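Nitrate reductase (Ulva prolifera, PDB 5YLY) carries FAD as the cytochrome b5 reductase domain of nitrate reductase, an enzyme that probably uses NADH to reduce nitrate to nitrite in nitrate assimilation. Local coordinates at residues 261-266 with 272-277; 243-248 with 278-283; 179-184 with 210-215; 224-229 with 249-254. All coordinates share one frame; numbering follows the deposited sequence.

In the fold
All four contacts lie in the nucleotide-binding half of the domain, around its six-stranded parallel sheet. Contact 3 comes first along the chain and packs helices 174-185 and 209-218 on one face. On the other face, contact 4 sets helix 245-251 on strand 223-229, contact 1 sets helix 267-280 on strand 259-264, and contact 2 joins these two helices. Contact 1 is nested within the loop closed by contact 2, while contacts 2 and 4 interleave. The centres of contacts 1 and 2 are about 9 Å apart and those of 2 and 4 about 10 Å; the centres of contacts 1 and 3 are about 20 Å apart. They are part of the packing of the alpha/beta/alpha sandwich beside the FAD-binding barrel.

Contact 1 (261-266 with 272-277); sequences SVLCGP and FACHPN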
loop_
_atom_site.group_PDB
_atom_site.type_symbol
_atom_site.label_atom_id
_atom_site.label_comp_id
_atom_site.label_asym_id
_atom_site.label_seq_id
_atom_site.Cartn_x
_atom_site.Cartn_y
_atom_site.Cartn_z
ATOM N N SER A 261 12.475 -4.149 -7.369
ATOM C CA SER A 261 11.611 -2.977 -7.324
ATOM C C SER A 261 10.194 -3.503 -7.289
ATOM O O SER A 261 9.886 -4.463 -8.007
ATOM C CB SER A 261 11.804 -2.076 -8.548
ATOM O OG SER A 261 13.131 -1.590 -8.635
ATOM N N VAL A 262 9.365 -2.942 -6.392
ATOM C CA VAL A 262 7.954 -3.321 -6.273
ATOM C C VAL A 262 7.114 -2.095 -6.550
ATOM O O VAL A 262 7.516 -0.985 -6.208
ATOM C CB VAL A 262 7.587 -4.083 -4.968
ATOM C CG1 VAL A 262 8.279 -5.441 -4.917
ATOM C CG2 VAL A 262 7.907 -3.252 -3.718
ATOM N N LEU A 263 5.974 -2.266 -7.204
ATOM C CA LEU A 263 5.187 -1.143 -7.681
ATOM C C LEU A 263 3.728 -1.302 -7.412
ATOM O O LEU A 263 3.194 -2.397 -7.560
ATOM C CB LEU A 263 5.347 -1.041 -9.225
ATOM C CG LEU A 263 6.738 -0.714 -9.800
ATOM C CD1 LEU A 263 7.570 -1.969 -9.980
ATOM C CD2 LEU A 263 6.589 -0.168 -11.202
ATOM N N CYS A 264 3.067 -0.186 -7.090
ATOM C CA CYS A 264 1.624 -0.162 -6.928
ATOM C C CYS A 264 1.109 1.232 -7.173
ATOM O O CYS A 264 1.507 2.183 -6.505
ATOM C CB CYS A 264 1.175 -0.706 -5.576
ATOM S SG CYS A 264 -0.614 -0.973 -5.479
ATOM N N GLY A 265 0.252 1.346 -8.162
ATOM C CA GLY A 265 -0.328 2.626 -8.512
ATOM C C GLY A 265 -1.210 2.534 -9.726
ATOM O O GLY A 265 -1.383 1.444 -10.285
ATOM N N PRO A 266 -1.732 3.692 -10.189
ATOM C CA PRO A 266 -2.591 3.684 -11.387
ATOM C C PRO A 266 -1.890 3.015 -12.579
ATOM O O PRO A 266 -0.680 3.226 -12.784
ATOM C CB PRO A 266 -2.859 5.167 -11.641
ATOM C CG PRO A 266 -2.753 5.794 -10.291
ATOM C CD PRO A 266 -1.605 5.055 -9.631
ATOM N N PHE A 272 3.836 3.526 -18.155
ATOM C CA PHE A 272 4.453 4.589 -18.938
ATOM C C PHE A 272 5.526 5.388 -18.189
ATOM O O PHE A 272 6.516 5.750 -18.813
ATOM C CB PHE A 272 3.373 5.511 -19.527
ATOM C CG PHE A 272 2.229 4.820 -20.260
ATOM C CD1 PHE A 272 2.462 3.728 -21.093
ATOM C CD2 PHE A 272 0.927 5.253 -20.109
ATOM C CE1 PHE A 272 1.417 3.116 -21.799
ATOM C CE2 PHE A 272 -0.120 4.634 -20.809
ATOM C CZ PHE A 272 0.135 3.566 -21.647
ATOM N N ALA A 273 5.379 5.622 -16.879
ATOM C CA ALA A 273 6.384 6.399 -16.145
ATOM C C ALA A 273 7.387 5.579 -15.336
ATOM O O ALA A 273 8.492 6.062 -15.095
ATOM C CB ALA A 273 5.708 7.422 -15.242
ATOM N N CYS A 274 6.997 4.386 -14.862
ATOM C CA CYS A 274 7.839 3.590 -13.988
ATOM C C CYS A 274 8.678 2.545 -14.687
ATOM O O CYS A 274 9.896 2.602 -14.560
ATOM C CB CYS A 274 7.012 2.966 -12.875
ATOM S SG CYS A 274 6.170 4.186 -11.851
ATOM N N HIS A 275 8.034 1.520 -15.282
ATOM C CA HIS A 275 8.749 0.419 -15.930
ATOM C C HIS A 275 9.788 0.877 -16.949
ATOM O O HIS A 275 10.895 0.343 -16.912
ATOM C CB HIS A 275 7.790 -0.613 -16.544
ATOM C CG HIS A 275 7.121 -1.465 -15.511
ATOM N ND1 HIS A 275 7.822 -2.404 -14.793
ATOM C CD2 HIS A 275 5.830 -1.493 -15.122
ATOM C CE1 HIS A 275 6.942 -2.961 -13.979
ATOM N NE2 HIS A 275 5.729 -2.448 -14.149
ATOM N N PRO A 276 9.504 1.857 -17.847
ATOM C CA PRO A 276 10.543 2.281 -18.798
ATOM C C PRO A 276 11.836 2.765 -18.125
ATOM O O PRO A 276 12.937 2.436 -18.577
ATOM C CB PRO A 276 9.847 3.388 -19.600
ATOM C CG PRO A 276 8.396 3.070 -19.501
ATOM C CD PRO A 276 8.245 2.601 -18.081
ATOM N N ASN A 277 11.688 3.529 -17.041
ATOM C CA ASN A 277 12.792 4.100 -16.275
ATOM C C ASN A 277 13.510 3.058 -15.411
ATOM O O ASN A 277 14.740 3.086 -15.338
ATOM C CB ASN A 277 12.303 5.316 -15.486
ATOM C CG ASN A 277 11.979 6.462 -16.429
ATOM O OD1 ASN A 277 12.771 6.805 -17.307
ATOM N ND2 ASN A 277 10.772 7.001 -16.359
#
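Leu263, near the end of strand 259-264, faces Cys274 of helix 267-280 with 8.3 Å between their CA atoms, a separation filled by side chains and bridged by no hydrogen bond. Five helical residues lie between the two segments, and Pro266 occupies the N-cap. The helix is irregular here: it widens into a pi-type turn at 272-274 and kinks where Pro276, which has no N-H, and Asn277 make no backbone bond to the preceding turn. Asn277 compensates with its side chain, ND2 giving a hydrogen bond to Ala273 O at 2.8 Å. The donor stands well out of the carbonyl plane, but the acceptor lies close to the plane of the Asn277 amide.

Strand 259-264, helix 267-280 and strand 289-291 form a beta-alpha-beta unit of the Rossmann-like NAD-binding domain, and Leu263 is the side chain the strand turns toward the helix. Its CG sits beside the backbone N (chi1 -65°) and chi2 of 86° sends CD2 outward to two helix residues. CD2 meets Cys274 CB at 3.6 Å, where a small side chain allows close approach. It also lies over one face of the His275 imidazole, toward NE2 and CE1, with NE2 the nearest ring atom at 3.8 Å; this CH-pi contact puts CD2 4.0 Å from the ring centroid and 20° off the normal. Histidine suits the place because the ring offers a flat face to leucine while NE2 hydrogen-bonds to Glu291 OE2 on the next strand, which should restrain the ring's rotation; the carboxylate may also favour a proton on the imidazole. Leu270 and Leu278 of the same helix touch Leu263 as well.

Contact 2 (243-248 with 278-283); sequences IDLDMC and LEKMGF
Leu245, in the first turn of helix 245-251, reaches the C-terminal end of helix 267-280, Lys280 and the following Met281, with its CD1 methyl. With CG anti to the backbone N (chi1 -176°) and chi2 at 60°, the isobutyl group extends toward the other segment, and CD1 sits 3.9 Å from Lys280 CB and 4.0 Å from Met281 CG. It crosses the Lys280 chain at about a right angle, but slides past Met281 in the opposite direction. Lysine suits this outer margin: its CB and CD methylenes pack on the CD1 and CD2 methyls of Leu245 while the extended chain carries the ammonium away to the exposed side.

Met281 supplies the inner part. Its thioether chain is straight as far as SD and then bends at chi3 (80°), which lays SD 3.6 Å from Cys248 CB and brings the terminal methyl CE to 3.5 Å from Cys248 O. The small cysteine leaves room for the sulfur.

The N-terminus of 245-251 and the C-terminus of 267-280 are capped. Asp244 OD1 accepts from Met247 N at 3.0 Å, met nearly head-on. Gly282 closes a Schellman motif at positive phi, where a side chain would jam against Met281 O, which calls for glycine.

Both helices cover the same face of the parallel sheet, the first turn of 245-251 abutting the C-terminal end of 267-280. Asn277 touches both Leu245 and Cys248, and Leu278 reaches down to strands 164-170 and 259-264.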
loop_
_atom_site.group_PDB
_atom_site.type_symbol
_atom_site.label_atom_id
_atom_site.label_comp_id
_atom_site.label_asym_id
_atom_site.label_seq_id
_atom_site.Cartn_x
_atom_site.Cartn_y
_atom_site.Cartn_z
ATOM N N ILE A 243 7.045 10.931 -12.607
ATOM C CA ILE A 243 8.244 10.141 -12.358
ATOM C C ILE A 243 9.011 10.032 -13.710
ATOM O O ILE A 243 8.404 9.726 -14.736
ATOM C CB ILE A 243 7.856 8.764 -11.771
ATOM C CG1 ILE A 243 7.192 8.919 -10.369
ATOM C CG2 ILE A 243 9.061 7.835 -11.701
ATOM C CD1 ILE A 243 6.502 7.702 -9.836
ATOM N N ASP A 244 10.307 10.382 -13.709
ATOM C CA ASP A 244 11.179 10.295 -14.879
ATOM C C ASP A 244 12.484 9.601 -14.479
ATOM O O ASP A 244 12.646 9.244 -13.304
ATOM C CB ASP A 244 11.397 11.672 -15.554
ATOM C CG ASP A 244 12.142 12.752 -14.768
ATOM O OD1 ASP A 244 12.572 12.478 -13.625
ATOM O OD2 ASP A 244 12.299 13.868 -15.300
ATOM N N LEU A 245 13.387 9.364 -15.442
ATOM C CA LEU A 245 14.655 8.676 -15.163
ATOM C C LEU A 245 15.472 9.369 -14.079
ATOM O O LEU A 245 15.970 8.692 -13.186
ATOM C CB LEU A 245 15.502 8.486 -16.443
ATOM C CG LEU A 245 16.810 7.689 -16.275
ATOM C CD1 LEU A 245 16.558 6.269 -15.773
ATOM C CD2 LEU A 245 17.622 7.676 -17.565
ATOM N N ASP A 246 15.614 10.713 -14.166
ATOM C CA ASP A 246 16.362 11.526 -13.193
ATOM C C ASP A 246 15.807 11.340 -11.783
ATOM O O ASP A 246 16.573 11.139 -10.848
ATOM C CB ASP A 246 16.318 13.018 -13.566
ATOM C CG ASP A 246 17.663 13.704 -13.481
ATOM O OD1 ASP A 246 18.234 13.757 -12.364
ATOM O OD2 ASP A 246 18.172 14.143 -14.540
ATOM N N MET A 247 14.476 11.379 -11.636
ATOM C CA MET A 247 13.844 11.190 -10.343
ATOM C C MET A 247 14.092 9.782 -9.799
ATOM O O MET A 247 14.381 9.633 -8.603
ATOM C CB MET A 247 12.354 11.485 -10.418
ATOM C CG MET A 247 11.718 11.666 -9.050
ATOM S SD MET A 247 9.931 11.897 -9.218
ATOM C CE MET A 247 9.868 13.359 -10.260
ATOM N N CYS A 248 13.995 8.750 -10.678
ATOM C CA CYS A 248 14.251 7.360 -10.270
ATOM C C CYS A 248 15.714 7.189 -9.854
ATOM O O CYS A 248 15.982 6.488 -8.886
ATOM C CB CYS A 248 13.872 6.384 -11.383
ATOM S SG CYS A 248 12.090 6.278 -11.704
ATOM N N LEU A 278 12.766 2.106 -14.794
ATOM C CA LEU A 278 13.402 1.021 -14.030
ATOM C C LEU A 278 14.186 0.115 -14.999
ATOM O O LEU A 278 15.293 -0.331 -14.673
ATOM C CB LEU A 278 12.372 0.192 -13.254
ATOM C CG LEU A 278 11.651 0.901 -12.114
ATOM C CD1 LEU A 278 10.444 0.104 -11.668
ATOM C CD2 LEU A 278 12.573 1.122 -10.910
ATOM N N GLU A 279 13.623 -0.135 -16.199
ATOM C CA GLU A 279 14.272 -0.951 -17.222
ATOM C C GLU A 279 15.631 -0.327 -17.605
ATOM O O GLU A 279 16.622 -1.050 -17.766
ATOM C CB GLU A 279 13.372 -1.096 -18.455
ATOM C CG GLU A 279 13.465 -2.461 -19.130
ATOM C CD GLU A 279 12.504 -3.531 -18.633
ATOM O OE1 GLU A 279 12.456 -4.615 -19.260
ATOM O OE2 GLU A 279 11.795 -3.292 -17.629
ATOM N N LYS A 280 15.686 1.024 -17.658
ATOM C CA LYS A 280 16.917 1.766 -17.940
ATOM C C LYS A 280 17.901 1.655 -16.771
ATOM O O LYS A 280 19.115 1.708 -17.000
ATOM C CB LYS A 280 16.601 3.229 -18.257
ATOM C CG LYS A 280 16.077 3.426 -19.674
ATOM C CD LYS A 280 15.613 4.844 -19.891
ATOM C CE LYS A 280 15.202 5.086 -21.320
ATOM N NZ LYS A 280 14.606 6.438 -21.477
ATOM N N MET A 281 17.382 1.455 -15.528
ATOM C CA MET A 281 18.221 1.297 -14.328
ATOM C C MET A 281 18.686 -0.149 -14.090
ATOM O O MET A 281 19.309 -0.437 -13.055
ATOM C CB MET A 281 17.531 1.874 -13.095
ATOM C CG MET A 281 17.500 3.377 -13.109
ATOM S SD MET A 281 16.504 4.015 -11.743
ATOM C CE MET A 281 17.678 3.880 -10.393
ATOM N N GLY A 282 18.372 -1.036 -15.041
ATOM C CA GLY A 282 18.768 -2.443 -15.007
ATOM C C GLY A 282 17.715 -3.450 -14.584
ATOM O O GLY A 282 18.007 -4.645 -14.536
ATOM N N PHE A 283 16.511 -2.995 -14.227
ATOM C CA PHE A 283 15.450 -3.902 -13.796
ATOM C C PHE A 283 14.755 -4.587 -14.975
ATOM O O PHE A 283 14.902 -4.161 -16.120
ATOM C CB PHE A 283 14.458 -3.197 -12.846
ATOM C CG PHE A 283 15.134 -2.743 -11.573
ATOM C CD1 PHE A 283 15.272 -3.610 -10.492
ATOM C CD2 PHE A 283 15.638 -1.450 -11.456
ATOM C CE1 PHE A 283 15.915 -3.198 -9.321
ATOM C CE2 PHE A 283 16.268 -1.035 -10.282
ATOM C CZ PHE A 283 16.408 -1.917 -9.220
#

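Contact 3 (179-184 with 210-215); sequences QVMKAI and PELEAL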
loop_
_atom_site.group_PDB
_atom_site.type_symbol
_atom_site.label_atom_id
_atom_site.label_comp_id
_atom_site.label_asym_id
_atom_site.label_seq_id
_atom_site.Cartn_x
_atom_site.Cartn_y
_atom_site.Cartn_z
ATOM N N GLN A 179 2.951 -1.751 4.256
ATOM C CA GLN A 179 2.896 -3.052 4.927
ATOM C C GLN A 179 4.301 -3.735 4.874
ATOM O O GLN A 179 4.795 -4.255 5.892
ATOM C CB GLN A 179 1.847 -3.959 4.238
ATOM C CG GLN A 179 1.711 -5.336 4.900
ATOM C CD GLN A 179 1.218 -6.339 3.911
ATOM O OE1 GLN A 179 1.929 -6.694 2.981
ATOM N NE2 GLN A 179 -0.034 -6.755 4.028
ATOM N N VAL A 180 4.942 -3.709 3.681
ATOM C CA VAL A 180 6.277 -4.307 3.495
ATOM C C VAL A 180 7.321 -3.518 4.293
ATOM O O VAL A 180 8.167 -4.126 4.971
ATOM C CB VAL A 180 6.631 -4.442 1.974
ATOM C CG1 VAL A 180 8.050 -5.014 1.783
ATOM C CG2 VAL A 180 5.621 -5.348 1.273
ATOM N N MET A 181 7.244 -2.169 4.256
ATOM C CA MET A 181 8.190 -1.322 5.007
ATOM C C MET A 181 8.120 -1.654 6.494
ATOM O O MET A 181 9.143 -1.862 7.120
ATOM C CB MET A 181 7.835 0.177 4.821
ATOM C CG MET A 181 8.077 0.659 3.414
ATOM S SD MET A 181 7.398 2.346 3.236
ATOM C CE MET A 181 8.684 3.251 4.143
ATOM N N LYS A 182 6.917 -1.736 7.053
ATOM C CA LYS A 182 6.805 -2.076 8.479
ATOM C C LYS A 182 7.315 -3.486 8.801
ATOM O O LYS A 182 8.005 -3.681 9.815
ATOM C CB LYS A 182 5.373 -1.928 8.938
ATOM C CG LYS A 182 4.956 -0.459 9.057
ATOM C CD LYS A 182 3.455 -0.384 9.283
ATOM C CE LYS A 182 3.069 -0.769 10.678
ATOM N NZ LYS A 182 1.596 -0.837 10.801
ATOM N N ALA A 183 7.004 -4.457 7.938
ATOM C CA ALA A 183 7.435 -5.852 8.166
ATOM C C ALA A 183 8.965 -5.949 8.216
ATOM O O ALA A 183 9.514 -6.700 9.026
ATOM C CB ALA A 183 6.904 -6.746 7.059
ATOM N N ILE A 184 9.648 -5.127 7.406
ATOM C CA ILE A 184 11.111 -5.108 7.335
ATOM C C ILE A 184 11.724 -4.301 8.482
ATOM O O ILE A 184 12.680 -4.747 9.113
ATOM C CB ILE A 184 11.567 -4.538 5.946
ATOM C CG1 ILE A 184 11.223 -5.541 4.812
ATOM C CG2 ILE A 184 13.074 -4.221 5.935
ATOM C CD1 ILE A 184 11.462 -4.948 3.410
ATOM N N PRO A 210 2.838 11.671 8.064
ATOM C CA PRO A 210 3.521 11.676 9.379
ATOM C C PRO A 210 4.159 10.319 9.689
ATOM O O PRO A 210 5.290 10.263 10.169
ATOM C CB PRO A 210 2.382 12.014 10.351
ATOM C CG PRO A 210 1.448 12.873 9.521
ATOM C CD PRO A 210 1.422 12.076 8.219
ATOM N N GLU A 211 3.453 9.233 9.367
ATOM C CA GLU A 211 3.917 7.857 9.606
ATOM C C GLU A 211 5.134 7.537 8.777
ATOM O O GLU A 211 6.081 6.948 9.298
ATOM C CB GLU A 211 2.822 6.826 9.334
ATOM C CG GLU A 211 1.703 6.870 10.361
ATOM C CD GLU A 211 0.662 7.969 10.207
ATOM O OE1 GLU A 211 0.706 8.745 9.225
ATOM O OE2 GLU A 211 -0.208 8.056 11.098
ATOM N N LEU A 212 5.122 7.934 7.491
ATOM C CA LEU A 212 6.270 7.722 6.608
ATOM C C LEU A 212 7.467 8.501 7.112
ATOM O O LEU A 212 8.572 7.946 7.196
ATOM C CB LEU A 212 5.945 8.124 5.168
ATOM C CG LEU A 212 4.950 7.216 4.408
ATOM C CD1 LEU A 212 4.566 7.862 3.067
ATOM C CD2 LEU A 212 5.534 5.809 4.199
ATOM N N GLU A 213 7.266 9.784 7.449
ATOM C CA GLU A 213 8.360 10.595 7.984
ATOM C C GLU A 213 8.935 10.005 9.288
ATOM O O GLU A 213 10.148 10.002 9.456
ATOM C CB GLU A 213 7.952 12.060 8.141
ATOM C CG GLU A 213 7.833 12.738 6.771
ATOM C CD GLU A 213 9.091 12.649 5.918
ATOM O OE1 GLU A 213 10.107 13.260 6.315
ATOM O OE2 GLU A 213 9.103 11.874 4.933
ATOM N N ALA A 214 8.062 9.481 10.175
ATOM C CA ALA A 214 8.506 8.880 11.446
ATOM C C ALA A 214 9.325 7.596 11.200
ATOM O O ALA A 214 10.285 7.355 11.929
ATOM C CB ALA A 214 7.324 8.602 12.349
ATOM N N LEU A 215 8.980 6.814 10.161
ATOM C CA LEU A 215 9.760 5.617 9.797
ATOM C C LEU A 215 11.141 6.013 9.305
ATOM O O LEU A 215 12.129 5.397 9.698
ATOM C CB LEU A 215 9.061 4.795 8.689
ATOM C CG LEU A 215 7.919 3.867 9.084
ATOM C CD1 LEU A 215 7.318 3.203 7.827
ATOM C CD2 LEU A 215 8.407 2.741 10.051
#
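Met181 makes the close contacts from helix 174-185, its thioether pressing against two leucines one helical turn apart. The sulfur SD lies 4.0 Å from Leu212 CD2, and the terminal methyl CE is 3.9 Å from Leu215 CD1 and 4.1 Å from Leu212 CD2. The Met181 chain leaves its helix with CG beside the backbone N, runs straight through chi2, and turns at chi3 (75°), so that CE touches both methyls from one side. It meets the Leu212 side chain at about a right angle and passes Leu215 more obliquely. Methionine fits such a seam well, since its slender end can lie against two branched neighbours at once and its sulfur is polarisable; each leucine offers a single methyl, CD2 from Leu212 and CD1 from Leu215.

Hydrogen bonds run within the helices and to other parts of the protein, but none crosses the contact. Each backbone keeps its regular helical bonds, such as Leu215 N to Glu211 O at 3.0 Å. The polar side chains serve other surfaces: Gln179 bonds through OE1 to Gly67 N and through NE2 to Lys68 O, while Lys182 NZ reaches Thr93 O. These tie helix 174-185 to the FAD-binding part of the chain.

The Leu212 side chain is about 12 Å from the bound FAD, so the seam is packing within the Rossmann-like domain and does not form part of the flavin pocket. Helices 174-185 and 209-218 lie together on one face of the parallel sheet: Met181 rests on Val223 and Ile225 of strand 223-229, and both Met181 and Leu212 touch Leu196 of strand 193-200.

Contact 4 (224-229 with 249-254); sequences KIHYTV and ERALFR
The imidazole of His226 and the guanidinium of Arg250 meet with their planes 69° apart, so they do not stack. NE2 and CE1 of the histidine lie at the edge of the guanidinium, near its plane, and NH1 is the arginine atom that comes closest, 3.6 Å from NE2. Seen from the imidazole, NH1 approaches obliquely, as does Ala251 CB.

The setting is the Rossmann-like NAD-binding domain, where strand 223-229 of the parallel sheet is overlaid by the end of helix 245-251. His226 and Ala251 are the nearest backbone points, their CA atoms 6.0 Å apart. Alanine's single methyl suits so close an approach of helix and strand: its CB lies 3.7 Å from His226 CB. With CG anti to the backbone N (chi1 -164°), the His226 side chain brings NE2 near Arg250 NH1.

The polar ends share a partner outside the two segments: Ser239 OG is hydrogen-bonded to His226 NE2 and also to Arg250 NH2. One hydroxyl on the neighbouring short strand 239-240 thus bridges ring and guanidinium, which have no hydrogen bond to each other. Arginine can reach this serine from the exposed helix surface because its chain bends at chi3.

Farther along, a salt bridge spans the helix end, Arg254 NH2 meeting Glu249 OE2 at 3.0 Å on the anti side of the carboxylate, 32° out of its plane.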
loop_
_atom_site.group_PDB
_atom_site.type_symbol
_atom_site.label_atom_id
_atom_site.label_comp_id
_atom_site.label_asym_id
_atom_site.label_seq_id
_atom_site.Cartn_x
_atom_site.Cartn_y
_atom_site.Cartn_z
ATOM N N LYS A 224 14.980 5.525 2.835
ATOM C CA LYS A 224 14.846 6.906 2.358
ATOM C C LYS A 224 13.515 7.006 1.652
ATOM O O LYS A 224 13.080 6.046 0.988
ATOM C CB LYS A 224 15.968 7.331 1.421
ATOM C CG LYS A 224 17.299 7.508 2.141
ATOM C CD LYS A 224 18.358 8.124 1.203
ATOM C CE LYS A 224 19.730 8.080 1.834
ATOM N NZ LYS A 224 19.788 8.884 3.084
ATOM N N ILE A 225 12.854 8.161 1.804
ATOM C CA ILE A 225 11.567 8.384 1.157
ATOM C C ILE A 225 11.648 9.674 0.351
ATOM O O ILE A 225 12.140 10.691 0.860
ATOM C CB ILE A 225 10.407 8.389 2.187
ATOM C CG1 ILE A 225 10.304 7.031 2.961
ATOM C CG2 ILE A 225 9.059 8.712 1.502
ATOM C CD1 ILE A 225 9.608 7.109 4.216
ATOM N N HIS A 226 11.204 9.622 -0.919
ATOM C CA HIS A 226 11.190 10.801 -1.779
ATOM C C HIS A 226 9.791 10.928 -2.331
ATOM O O HIS A 226 9.141 9.915 -2.600
ATOM C CB HIS A 226 12.200 10.689 -2.911
ATOM C CG HIS A 226 12.479 12.002 -3.570
ATOM N ND1 HIS A 226 13.417 12.859 -3.031
ATOM C CD2 HIS A 226 11.944 12.591 -4.658
ATOM C CE1 HIS A 226 13.475 13.903 -3.831
ATOM N NE2 HIS A 226 12.602 13.804 -4.808
ATOM N N TYR A 227 9.317 12.171 -2.469
ATOM C CA TYR A 227 7.969 12.467 -2.944
ATOM C C TYR A 227 8.004 13.282 -4.220
ATOM O O TYR A 227 8.946 14.047 -4.450
ATOM C CB TYR A 227 7.210 13.301 -1.894
ATOM C CG TYR A 227 7.157 12.692 -0.514
ATOM C CD1 TYR A 227 6.136 11.815 -0.157
ATOM C CD2 TYR A 227 8.089 13.042 0.462
ATOM C CE1 TYR A 227 6.063 11.276 1.126
ATOM C CE2 TYR A 227 8.036 12.492 1.746
ATOM C CZ TYR A 227 7.014 11.625 2.074
ATOM O OH TYR A 227 6.966 11.077 3.326
ATOM N N THR A 228 6.940 13.166 -5.033
ATOM C CA THR A 228 6.693 14.035 -6.180
ATOM C C THR A 228 5.219 14.370 -6.198
ATOM O O THR A 228 4.393 13.553 -5.789
ATOM C CB THR A 228 7.226 13.528 -7.532
ATOM O OG1 THR A 228 7.170 14.618 -8.469
ATOM C CG2 THR A 228 6.435 12.334 -8.089
ATOM N N VAL A 229 4.903 15.590 -6.589
ATOM C CA VAL A 229 3.526 16.056 -6.755
ATOM C C VAL A 229 3.425 16.714 -8.135
ATOM O O VAL A 229 4.436 17.215 -8.629
ATOM C CB VAL A 229 3.000 16.945 -5.590
ATOM C CG1 VAL A 229 2.940 16.175 -4.267
ATOM C CG2 VAL A 229 3.815 18.223 -5.447
ATOM N N GLU A 249 16.660 7.834 -10.573
ATOM C CA GLU A 249 18.084 7.726 -10.227
ATOM C C GLU A 249 18.400 8.431 -8.907
ATOM O O GLU A 249 19.268 7.979 -8.161
ATOM C CB GLU A 249 18.987 8.243 -11.367
ATOM C CG GLU A 249 18.991 7.322 -12.578
ATOM C CD GLU A 249 19.696 7.818 -13.831
ATOM O OE1 GLU A 249 19.832 9.054 -14.006
ATOM O OE2 GLU A 249 20.072 6.959 -14.664
ATOM N N ARG A 250 17.722 9.547 -8.630
ATOM C CA ARG A 250 17.947 10.265 -7.370
ATOM C C ARG A 250 17.355 9.531 -6.165
ATOM O O ARG A 250 17.983 9.465 -5.114
ATOM C CB ARG A 250 17.401 11.705 -7.434
ATOM C CG ARG A 250 18.231 12.613 -8.365
ATOM C CD ARG A 250 17.798 14.072 -8.344
ATOM N NE ARG A 250 16.567 14.308 -9.107
ATOM C CZ ARG A 250 15.363 14.472 -8.564
ATOM N NH1 ARG A 250 15.210 14.424 -7.247
ATOM N NH2 ARG A 250 14.303 14.687 -9.336
ATOM N N ALA A 251 16.155 8.979 -6.318
ATOM C CA ALA A 251 15.390 8.347 -5.246
ATOM C C ALA A 251 15.599 6.877 -5.024
ATOM O O ALA A 251 15.329 6.413 -3.918
ATOM C CB ALA A 251 13.902 8.594 -5.498
ATOM N N LEU A 252 15.995 6.117 -6.062
ATOM C CA LEU A 252 16.040 4.656 -5.959
ATOM C C LEU A 252 17.393 4.005 -6.174
ATOM O O LEU A 252 18.305 4.623 -6.718
ATOM C CB LEU A 252 15.020 4.075 -6.981
ATOM C CG LEU A 252 13.569 4.631 -6.914
ATOM C CD1 LEU A 252 12.765 4.126 -8.074
ATOM C CD2 LEU A 252 12.874 4.251 -5.550
ATOM N N PHE A 253 17.502 2.724 -5.794
ATOM C CA PHE A 253 18.718 1.942 -6.051
ATOM C C PHE A 253 18.748 1.499 -7.519
ATOM O O PHE A 253 17.698 1.171 -8.090
ATOM C CB PHE A 253 18.727 0.651 -5.196
ATOM C CG PHE A 253 18.782 0.824 -3.697
ATOM C CD1 PHE A 253 19.871 1.448 -3.090
ATOM C CD2 PHE A 253 17.779 0.308 -2.888
ATOM C CE1 PHE A 253 19.936 1.576 -1.701
ATOM C CE2 PHE A 253 17.855 0.419 -1.494
ATOM C CZ PHE A 253 18.935 1.054 -0.911
ATOM N N ARG A 254 19.953 1.416 -8.110
ATOM C CA ARG A 254 20.107 0.854 -9.451
ATOM C C ARG A 254 20.056 -0.662 -9.272
ATOM O O ARG A 254 20.288 -1.148 -8.159
ATOM C CB ARG A 254 21.462 1.251 -10.058
ATOM C CG ARG A 254 21.532 2.720 -10.459
ATOM C CD ARG A 254 22.636 3.019 -11.460
ATOM N NE ARG A 254 22.328 2.609 -12.832
ATOM C CZ ARG A 254 21.613 3.316 -13.705
ATOM N NH1 ARG A 254 21.390 2.842 -14.924
ATOM N NH2 ARG A 254 21.103 4.490 -13.361
#